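Local coordinates for protein YfnB (Bacillus subtilis, PDB 3ED5) that is a putative hydrolase of the haloacid dehalogenase-like superfamily, probably acting as a 5'-nucleotidase that removes phosphate from nucleotides, at residues F12-A24 with Q132-F145. Sequence-based numbering, arbitrary orientation.
Sequences FDVDDTILDFQAA and QYKRLRDSGLFPFF. With FMT (formic acid), chain G.
Q132 opens the contact by donating from NE2 to D15 OD2 (3.0 Å); the donor stands 53° out of the carboxylate plane, and a water bridges the same oxygen to Q132 OE1. The bend of Q132 at chi2 (-51°) also lays NE2 3.7 Å from V14 CB.

One turn on, R135 NH1 donates to the syn lone pair of D15 OD1 (2.7 Å), the oxygen lying in the guanidinium plane, in a salt bridge to which NH2 adds a weaker bond. L19 CD1 lies over the centre of one guanidinium face, 3.7 Å above it, while the F21 ring, turned 76° from that plane, offers its edge to NH2. R135 NE donates to G101 O, which further fixes the group. An asparagine at D15 would probably leave the R135 guanidinium without its charged mate in this buried setting.

L136 CD2 then packs against I18 CD1, and S139 touches L19 CD2. L141 CD1 touches both I18 CD1 and L19 CD2, 3.9 Å from each. At the end, F145 presses CZ on I18 CD1 (3.7 Å), and its CE1 lies near F12 CD2, the two side chains crossing at about a right angle.

The loop after strand 9-12 carries D13, by similarity the nucleophile, and D15 within the DxD signature, so this contact packs the probable catalytic loop of a HAD-type Rossmann-like fold against helix 129-138 and the segment that follows it.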
loop_
_atom_site.group_PDB
_atom_site.type_symbol
_atom_site.label_atom_id
_atom_site.label_comp_id
_atom_site.label_asym_id
_atom_site.label_seq_id
_atom_site.Cartn_x
_atom_site.Cartn_y
_atom_site.Cartn_z
ATOM N N PHE A 12 -1.396 9.437 1.602
ATOM C CA PHE A 12 -0.818 8.559 0.586
ATOM C C PHE A 12 -0.743 7.139 1.116
ATOM O O PHE A 12 -0.223 6.882 2.194
ATOM C CB PHE A 12 0.623 8.997 0.252
ATOM C CG PHE A 12 0.717 10.107 -0.743
ATOM C CD1 PHE A 12 0.782 9.857 -2.112
ATOM C CD2 PHE A 12 0.769 11.437 -0.299
ATOM C CE1 PHE A 12 0.850 10.933 -3.041
ATOM C CE2 PHE A 12 0.870 12.507 -1.214
ATOM C CZ PHE A 12 0.906 12.258 -2.570
ATOM N N ASP A 13 -1.229 6.214 0.301
ATOM C CA ASP A 13 -0.885 4.807 0.435
ATOM C C ASP A 13 0.614 4.641 0.106
ATOM O O ASP A 13 1.217 5.495 -0.548
ATOM C CB ASP A 13 -1.771 4.004 -0.530
ATOM C CG ASP A 13 -1.393 2.534 -0.589
ATOM O OD1 ASP A 13 -1.586 1.800 0.413
ATOM O OD2 ASP A 13 -0.918 2.138 -1.657
ATOM N N VAL A 14 1.225 3.526 0.541
ATOM C CA VAL A 14 2.663 3.295 0.307
ATOM C C VAL A 14 2.862 2.401 -0.923
ATOM O O VAL A 14 3.453 2.802 -1.945
ATOM C CB VAL A 14 3.349 2.631 1.551
ATOM C CG1 VAL A 14 4.845 2.348 1.281
ATOM C CG2 VAL A 14 3.280 3.594 2.782
ATOM N N ASP A 15 2.391 1.173 -0.792
ATOM C CA ASP A 15 2.812 0.129 -1.748
ATOM C C ASP A 15 2.143 0.264 -3.108
ATOM O O ASP A 15 0.914 0.265 -3.221
ATOM C CB ASP A 15 2.595 -1.265 -1.143
ATOM C CG ASP A 15 3.532 -1.512 0.010
ATOM O OD1 ASP A 15 4.667 -1.002 -0.062
ATOM O OD2 ASP A 15 3.146 -2.208 0.964
ATOM N N ASP A 16 2.994 0.364 -4.114
ATOM C CA ASP A 16 2.610 0.579 -5.513
ATOM C C ASP A 16 1.876 1.897 -5.687
ATOM O O ASP A 16 1.186 2.089 -6.678
ATOM C CB ASP A 16 1.810 -0.605 -6.065
ATOM C CG ASP A 16 2.652 -1.858 -6.114
ATOM O OD1 ASP A 16 3.854 -1.742 -6.457
ATOM O OD2 ASP A 16 2.087 -2.922 -5.820
ATOM N N THR A 17 2.092 2.822 -4.741
ATOM C CA THR A 17 1.602 4.202 -4.870
ATOM C C THR A 17 2.828 5.107 -4.925
ATOM O O THR A 17 3.026 5.791 -5.926
ATOM C CB THR A 17 0.652 4.566 -3.708
ATOM O OG1 THR A 17 -0.478 3.679 -3.738
ATOM C CG2 THR A 17 0.126 6.027 -3.855
ATOM N N ILE A 18 3.688 5.052 -3.892
ATOM C CA ILE A 18 4.962 5.788 -3.907
ATOM C C ILE A 18 6.204 4.882 -3.879
ATOM O O ILE A 18 7.245 5.285 -4.348
ATOM C CB ILE A 18 5.052 6.889 -2.779
ATOM C CG1 ILE A 18 4.827 6.271 -1.384
ATOM C CG2 ILE A 18 4.070 8.020 -3.102
ATOM C CD1 ILE A 18 4.822 7.292 -0.164
ATOM N N LEU A 19 6.077 3.675 -3.332
ATOM C CA LEU A 19 7.165 2.686 -3.388
ATOM C C LEU A 19 6.765 1.607 -4.368
ATOM O O LEU A 19 5.586 1.271 -4.455
ATOM C CB LEU A 19 7.409 2.068 -1.997
ATOM C CG LEU A 19 8.043 3.012 -0.971
ATOM C CD1 LEU A 19 8.317 2.233 0.350
ATOM C CD2 LEU A 19 9.336 3.600 -1.518
ATOM N N ASP A 20 7.750 1.037 -5.065
ATOM C CA ASP A 20 7.471 0.022 -6.069
ATOM C C ASP A 20 7.458 -1.330 -5.331
ATOM O O ASP A 20 8.485 -2.023 -5.244
ATOM C CB ASP A 20 8.529 0.109 -7.180
ATOM C CG ASP A 20 8.303 -0.908 -8.324
ATOM O OD1 ASP A 20 7.435 -1.785 -8.248
ATOM O OD2 ASP A 20 9.022 -0.803 -9.313
ATOM N N PHE A 21 6.288 -1.665 -4.770
ATOM C CA PHE A 21 6.141 -2.892 -4.003
ATOM C C PHE A 21 6.274 -4.100 -4.900
ATOM O O PHE A 21 6.851 -5.111 -4.490
ATOM C CB PHE A 21 4.795 -2.959 -3.288
ATOM C CG PHE A 21 4.638 -4.194 -2.446
ATOM C CD1 PHE A 21 5.196 -4.247 -1.160
ATOM C CD2 PHE A 21 3.998 -5.336 -2.965
ATOM C CE1 PHE A 21 5.063 -5.401 -0.365
ATOM C CE2 PHE A 21 3.875 -6.497 -2.174
ATOM C CZ PHE A 21 4.402 -6.517 -0.871
ATOM N N GLN A 22 5.791 -3.988 -6.135
ATOM C CA GLN A 22 5.989 -5.124 -7.087
ATOM C C GLN A 22 7.455 -5.539 -7.210
ATOM O O GLN A 22 7.770 -6.741 -7.221
ATOM C CB GLN A 22 5.426 -4.777 -8.471
ATOM C CG GLN A 22 3.914 -4.507 -8.426
ATOM C CD GLN A 22 3.161 -5.671 -7.835
ATOM O OE1 GLN A 22 2.585 -5.595 -6.736
ATOM N NE2 GLN A 22 3.185 -6.774 -8.541
ATOM N N ALA A 23 8.342 -4.558 -7.345
ATOM C CA ALA A 23 9.750 -4.820 -7.406
ATOM C C ALA A 23 10.299 -5.459 -6.125
ATOM O O ALA A 23 11.094 -6.413 -6.194
ATOM C CB ALA A 23 10.544 -3.554 -7.796
ATOM N N ALA A 24 9.928 -4.898 -4.974
ATOM C CA ALA A 24 10.350 -5.447 -3.677
ATOM C C ALA A 24 9.858 -6.889 -3.508
ATOM O O ALA A 24 10.625 -7.750 -3.078
ATOM C CB ALA A 24 9.843 -4.569 -2.504
ATOM N N GLN A 132 7.097 -0.780 6.749
ATOM C CA GLN A 132 6.788 0.462 6.054
ATOM C C GLN A 132 7.711 1.575 6.531
ATOM O O GLN A 132 8.230 2.344 5.702
ATOM C CB GLN A 132 5.306 0.824 6.267
ATOM C CG GLN A 132 4.264 -0.258 5.759
ATOM C CD GLN A 132 4.501 -0.721 4.319
ATOM O OE1 GLN A 132 5.537 -1.330 4.001
ATOM N NE2 GLN A 132 3.507 -0.525 3.469
ATOM N N TYR A 133 7.938 1.647 7.844
ATOM C CA TYR A 133 8.862 2.627 8.407
ATOM C C TYR A 133 10.260 2.443 7.782
ATOM O O TYR A 133 10.906 3.411 7.334
ATOM C CB TYR A 133 8.958 2.504 9.934
ATOM C CG TYR A 133 7.929 3.361 10.671
ATOM C CD1 TYR A 133 6.579 3.024 10.696
ATOM C CD2 TYR A 133 8.326 4.521 11.335
ATOM C CE1 TYR A 133 5.630 3.818 11.400
ATOM C CE2 TYR A 133 7.397 5.325 12.033
ATOM C CZ TYR A 133 6.057 4.957 12.066
ATOM O OH TYR A 133 5.149 5.757 12.755
ATOM N N LYS A 134 10.706 1.192 7.745
ATOM C CA LYS A 134 12.050 0.921 7.236
ATOM C C LYS A 134 12.211 1.290 5.760
ATOM O O LYS A 134 13.182 1.990 5.404
ATOM C CB LYS A 134 12.460 -0.547 7.484
ATOM C CG LYS A 134 13.868 -0.855 6.951
ATOM C CD LYS A 134 14.289 -2.293 7.294
ATOM C CE LYS A 134 15.758 -2.537 7.040
ATOM N NZ LYS A 134 16.117 -2.323 5.603
ATOM N N ARG A 135 11.271 0.866 4.917
ATOM C CA ARG A 135 11.330 1.155 3.473
ATOM C C ARG A 135 11.160 2.657 3.183
ATOM O O ARG A 135 11.845 3.204 2.299
ATOM C CB ARG A 135 10.310 0.304 2.714
ATOM C CG ARG A 135 10.737 -1.199 2.737
ATOM C CD ARG A 135 9.586 -2.074 2.307
ATOM N NE ARG A 135 9.162 -1.770 0.918
ATOM C CZ ARG A 135 7.917 -1.494 0.527
ATOM N NH1 ARG A 135 6.901 -1.452 1.397
ATOM N NH2 ARG A 135 7.686 -1.273 -0.767
ATOM N N LEU A 136 10.310 3.339 3.955
ATOM C CA LEU A 136 10.226 4.788 3.800
ATOM C C LEU A 136 11.526 5.480 4.218
ATOM O O LEU A 136 11.919 6.503 3.602
ATOM C CB LEU A 136 9.041 5.376 4.605
ATOM C CG LEU A 136 7.672 5.012 4.031
ATOM C CD1 LEU A 136 6.587 5.334 5.075
ATOM C CD2 LEU A 136 7.380 5.680 2.668
ATOM N N ARG A 137 12.164 4.998 5.277
ATOM C CA ARG A 137 13.443 5.595 5.696
ATOM C C ARG A 137 14.527 5.362 4.639
ATOM O O ARG A 137 15.251 6.284 4.265
ATOM C CB ARG A 137 13.909 5.065 7.049
ATOM C CG ARG A 137 13.143 5.645 8.222
ATOM C CD ARG A 137 13.877 5.379 9.542
ATOM N NE ARG A 137 13.216 6.072 10.650
ATOM C CZ ARG A 137 12.404 5.486 11.534
ATOM N NH1 ARG A 137 11.851 6.214 12.486
ATOM N NH2 ARG A 137 12.146 4.179 11.475
ATOM N N ASP A 138 14.649 4.112 4.195
ATOM C CA ASP A 138 15.719 3.743 3.283
ATOM C C ASP A 138 15.635 4.425 1.909
ATOM O O ASP A 138 16.674 4.659 1.282
ATOM C CB ASP A 138 15.735 2.205 3.081
ATOM C CG ASP A 138 16.130 1.428 4.360
ATOM O OD1 ASP A 138 16.650 2.013 5.333
ATOM O OD2 ASP A 138 15.979 0.170 4.376
ATOM N N SER A 139 14.420 4.733 1.454
ATOM C CA SER A 139 14.194 5.421 0.173
ATOM C C SER A 139 14.273 6.960 0.334
ATOM O O SER A 139 14.154 7.690 -0.654
ATOM C CB SER A 139 12.789 5.072 -0.355
ATOM O OG SER A 139 11.769 5.502 0.566
ATOM N N GLY A 140 14.434 7.420 1.569
ATOM C CA GLY A 140 14.477 8.886 1.861
ATOM C C GLY A 140 13.135 9.605 1.916
ATOM O O GLY A 140 13.120 10.838 2.031
ATOM N N LEU A 141 12.028 8.879 1.794
ATOM C CA LEU A 141 10.686 9.497 1.806
ATOM C C LEU A 141 10.210 9.857 3.197
ATOM O O LEU A 141 9.437 10.819 3.346
ATOM C CB LEU A 141 9.630 8.620 1.139
ATOM C CG LEU A 141 9.786 8.365 -0.370
ATOM C CD1 LEU A 141 8.692 7.416 -0.796
ATOM C CD2 LEU A 141 9.654 9.669 -1.152
ATOM N N PHE A 142 10.677 9.120 4.201
ATOM C CA PHE A 142 10.154 9.219 5.582
ATOM C C PHE A 142 9.983 10.669 6.122
ATOM O O PHE A 142 8.916 11.000 6.619
ATOM C CB PHE A 142 11.060 8.422 6.536
ATOM C CG PHE A 142 10.572 8.382 7.947
ATOM C CD1 PHE A 142 9.658 7.417 8.341
ATOM C CD2 PHE A 142 11.012 9.332 8.875
ATOM C CE1 PHE A 142 9.186 7.374 9.659
ATOM C CE2 PHE A 142 10.551 9.292 10.189
ATOM C CZ PHE A 142 9.621 8.328 10.565
ATOM N N PRO A 143 11.023 11.503 6.040
ATOM C CA PRO A 143 10.911 12.815 6.702
ATOM C C PRO A 143 9.869 13.784 6.120
ATOM O O PRO A 143 9.553 14.818 6.764
ATOM C CB PRO A 143 12.317 13.413 6.538
ATOM C CG PRO A 143 13.181 12.260 6.171
ATOM C CD PRO A 143 12.325 11.375 5.358
ATOM N N PHE A 144 9.362 13.494 4.920
ATOM C CA PHE A 144 8.449 14.416 4.251
ATOM C C PHE A 144 7.026 14.317 4.796
ATOM O O PHE A 144 6.180 15.145 4.454
ATOM C CB PHE A 144 8.432 14.159 2.725
ATOM C CG PHE A 144 9.742 14.444 2.049
ATOM C CD1 PHE A 144 10.164 15.757 1.833
ATOM C CD2 PHE A 144 10.547 13.410 1.606
ATOM C CE1 PHE A 144 11.384 16.040 1.196
ATOM C CE2 PHE A 144 11.780 13.674 0.977
ATOM C CZ PHE A 144 12.195 14.997 0.763
ATOM N N PHE A 145 6.759 13.293 5.605
ATOM C CA PHE A 145 5.398 13.040 6.158
ATOM C C PHE A 145 5.253 13.487 7.594
ATOM O O PHE A 145 6.127 13.243 8.439
ATOM C CB PHE A 145 5.056 11.555 6.006
ATOM C CG PHE A 145 5.017 11.132 4.573
ATOM C CD1 PHE A 145 3.849 11.288 3.822
ATOM C CD2 PHE A 145 6.172 10.650 3.940
ATOM C CE1 PHE A 145 3.813 10.941 2.450
ATOM C CE2 PHE A 145 6.143 10.260 2.548
ATOM C CZ PHE A 145 4.970 10.420 1.809
HETATM C C FMT G . 14.555 1.777 10.661
HETATM O O1 FMT G . 15.143 2.543 11.449
HETATM O O2 FMT G . 13.388 1.927 10.281
HETATM O O HOH W 1 4.726 -3.794 2.781
#